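Local coordinates for DUF5751 domain-containing protein (Sulfolobus tokodaii, PDB 2RBG) that is of unknown function, a small archaeal member of the DUF5751 family that packs against a second copy of itself in the crystal, at the interface of chains A and B. Numbering follows the deposited sequence. Chains: chain A/B, Putative uncharacterized protein ST0493.

The interface of chains A and B. Residues chain A 120-121, 124-126; chain B 70, 77, 80-81.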
loop_
_atom_site.group_PDB
_atom_site.type_symbol
_atom_site.label_atom_id
_atom_site.label_comp_id
_atom_site.label_asym_id
_atom_site.label_seq_id
_atom_site.Cartn_x
_atom_site.Cartn_y
_atom_site.Cartn_z
ATOM N N ASP A 120 -0.317 -2.652 -5.588
ATOM C CA ASP A 120 -0.409 -3.968 -4.985
ATOM C C ASP A 120 -1.010 -3.790 -3.596
ATOM O O ASP A 120 -0.326 -3.362 -2.672
ATOM C CB ASP A 120 0.981 -4.606 -4.867
ATOM C CG ASP A 120 0.931 -6.038 -4.351
ATOM O OD1 ASP A 120 0.281 -6.283 -3.312
ATOM O OD2 ASP A 120 1.546 -6.921 -4.981
ATOM N N PHE A 121 -2.303 -4.061 -3.466
ATOM C CA PHE A 121 -2.948 -3.973 -2.163
ATOM C C PHE A 121 -3.040 -5.431 -1.759
ATOM O O PHE A 121 -4.103 -6.050 -1.849
ATOM C CB PHE A 121 -4.351 -3.376 -2.267
ATOM C CG PHE A 121 -4.953 -3.032 -0.934
ATOM C CD1 PHE A 121 -4.660 -1.820 -0.317
ATOM C CD2 PHE A 121 -5.779 -3.934 -0.277
ATOM C CE1 PHE A 121 -5.180 -1.513 0.937
ATOM C CE2 PHE A 121 -6.305 -3.637 0.982
ATOM C CZ PHE A 121 -6.004 -2.423 1.588
ATOM N N LYS A 124 1.981 -6.222 1.005
ATOM C CA LYS A 124 2.442 -5.411 2.132
ATOM C C LYS A 124 1.461 -5.421 3.309
ATOM O O LYS A 124 1.721 -4.797 4.336
ATOM C CB LYS A 124 2.704 -3.960 1.698
ATOM C CG LYS A 124 4.002 -3.742 0.910
ATOM C CD LYS A 124 4.211 -2.260 0.600
ATOM C CE LYS A 124 5.524 -1.998 -0.135
ATOM N NZ LYS A 124 5.756 -0.533 -0.371
ATOM N N LEU A 125 0.336 -6.116 3.164
ATOM C CA LEU A 125 -0.642 -6.185 4.249
ATOM C C LEU A 125 -0.083 -7.011 5.399
ATOM O O LEU A 125 0.512 -8.064 5.182
ATOM C CB LEU A 125 -1.947 -6.820 3.767
ATOM C CG LEU A 125 -2.834 -5.997 2.838
ATOM C CD1 LEU A 125 -3.948 -6.882 2.304
ATOM C CD2 LEU A 125 -3.411 -4.802 3.593
ATOM N N SER A 126 -0.274 -6.528 6.623
ATOM C CA SER A 126 0.205 -7.233 7.806
ATOM C C SER A 126 -0.846 -8.209 8.335
ATOM O O SER A 126 -0.457 -9.153 9.056
ATOM C CB SER A 126 0.595 -6.236 8.903
ATOM O OG SER A 126 -0.504 -5.432 9.288
ATOM N N TRP B 70 6.323 3.570 1.980
ATOM C CA TRP B 70 5.042 3.558 1.285
ATOM C C TRP B 70 5.006 4.552 0.140
ATOM O O TRP B 70 5.299 5.735 0.330
ATOM C CB TRP B 70 3.901 3.906 2.248
ATOM C CG TRP B 70 3.872 3.074 3.486
ATOM C CD1 TRP B 70 4.250 3.455 4.739
ATOM C CD2 TRP B 70 3.438 1.715 3.591
ATOM N NE1 TRP B 70 4.075 2.415 5.624
ATOM C CE2 TRP B 70 3.578 1.334 4.943
ATOM C CE3 TRP B 70 2.945 0.780 2.670
ATOM C CZ2 TRP B 70 3.239 0.055 5.401
ATOM C CZ3 TRP B 70 2.609 -0.490 3.123
ATOM C CH2 TRP B 70 2.759 -0.842 4.478
ATOM N N ILE B 77 -2.816 0.956 2.455
ATOM C CA ILE B 77 -2.248 -0.275 3.008
ATOM C C ILE B 77 -1.733 0.040 4.411
ATOM O O ILE B 77 -1.955 -0.716 5.360
ATOM C CB ILE B 77 -1.066 -0.798 2.161
ATOM C CG1 ILE B 77 -1.512 -1.040 0.721
ATOM C CG2 ILE B 77 -0.545 -2.107 2.752
ATOM C CD1 ILE B 77 -0.372 -1.439 -0.207
ATOM N N LYS B 80 -4.609 0.443 6.814
ATOM C CA LYS B 80 -5.241 -0.841 7.109
ATOM C C LYS B 80 -4.424 -1.609 8.144
ATOM O O LYS B 80 -4.976 -2.191 9.082
ATOM C CB LYS B 80 -5.365 -1.679 5.832
ATOM C CG LYS B 80 -5.966 -3.067 6.045
ATOM C CD LYS B 80 -7.402 -2.991 6.549
ATOM C CE LYS B 80 -8.010 -4.377 6.701
ATOM N NZ LYS B 80 -7.242 -5.210 7.665
ATOM N N ASN B 81 -3.108 -1.602 7.972
ATOM C CA ASN B 81 -2.213 -2.299 8.884
ATOM C C ASN B 81 -2.249 -1.723 10.296
ATOM O O ASN B 81 -1.940 -2.421 11.258
ATOM C CB ASN B 81 -0.777 -2.256 8.359
ATOM C CG ASN B 81 -0.573 -3.128 7.138
ATOM O OD1 ASN B 81 -1.502 -3.779 6.653
ATOM N ND2 ASN B 81 0.654 -3.146 6.631
HETATM O O HOH W 1 0.740 -3.982 11.472
#
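A:Lys124 and A:Ser126 are gripped together by the carboxamide of B:Asn81, where the C-terminal tail of one DUF5751 protein lies against helix 75-81 of the other. The two chains are copies of one protein but this contact does not belong to an exact two-fold, and the pair may or may not form in solution.

B:Asn81 uses both ends of its amide on the tail backbone on either side of A:Leu125. ND2 of B:Asn81 donates to the carbonyl O of A:Lys124 over 3.0 Å, with the acceptor nearly in the amide plane and the bond close to straight (166° at H). The other end works differently: the backbone N of A:Ser126 reaches OD1 of B:Asn81 at 3.0 Å, but from well above the carbonyl plane, so the tail lies partly over the face of the amide. The two bonds together should hold the amide against rotation about its CB–CG bond. A water bridges A:Ser126 and B:Asn81, 2.9 Å from the hydroxyl OG of A:Ser126 and 3.1 Å from the backbone O of B:Asn81.

One turn earlier in the helix, B:Ile77 points into the angle between A:Phe121 and A:Lys124. CG1 of B:Ile77 lies off the CD1–CE1 edge of the A:Phe121 ring, raised toward one face, 3.4 Å from CD1 of A:Phe121, the two side chains running past each other in opposite directions. A:Phe121 has CG anti to its backbone N (chi1 -169°), which brings the CD1–CE1 edge of the ring to B:Ile77. The CG2 branch of B:Ile77 turns instead to CB of A:Lys124, 3.9 Å away.

The extended aliphatic chain of A:Lys124 passes antiparallel to B:Trp70, its CD tilted to one face of the indole at the outer edge of the six-membered ring, 3.5 Å from CZ3 of B:Trp70. Opposite, A:Leu125 crosses B:Lys80 obliquely, its CD2 methyl 3.9 Å from CG of B:Lys80, and meets the B:Asn81 side chain at about a right angle.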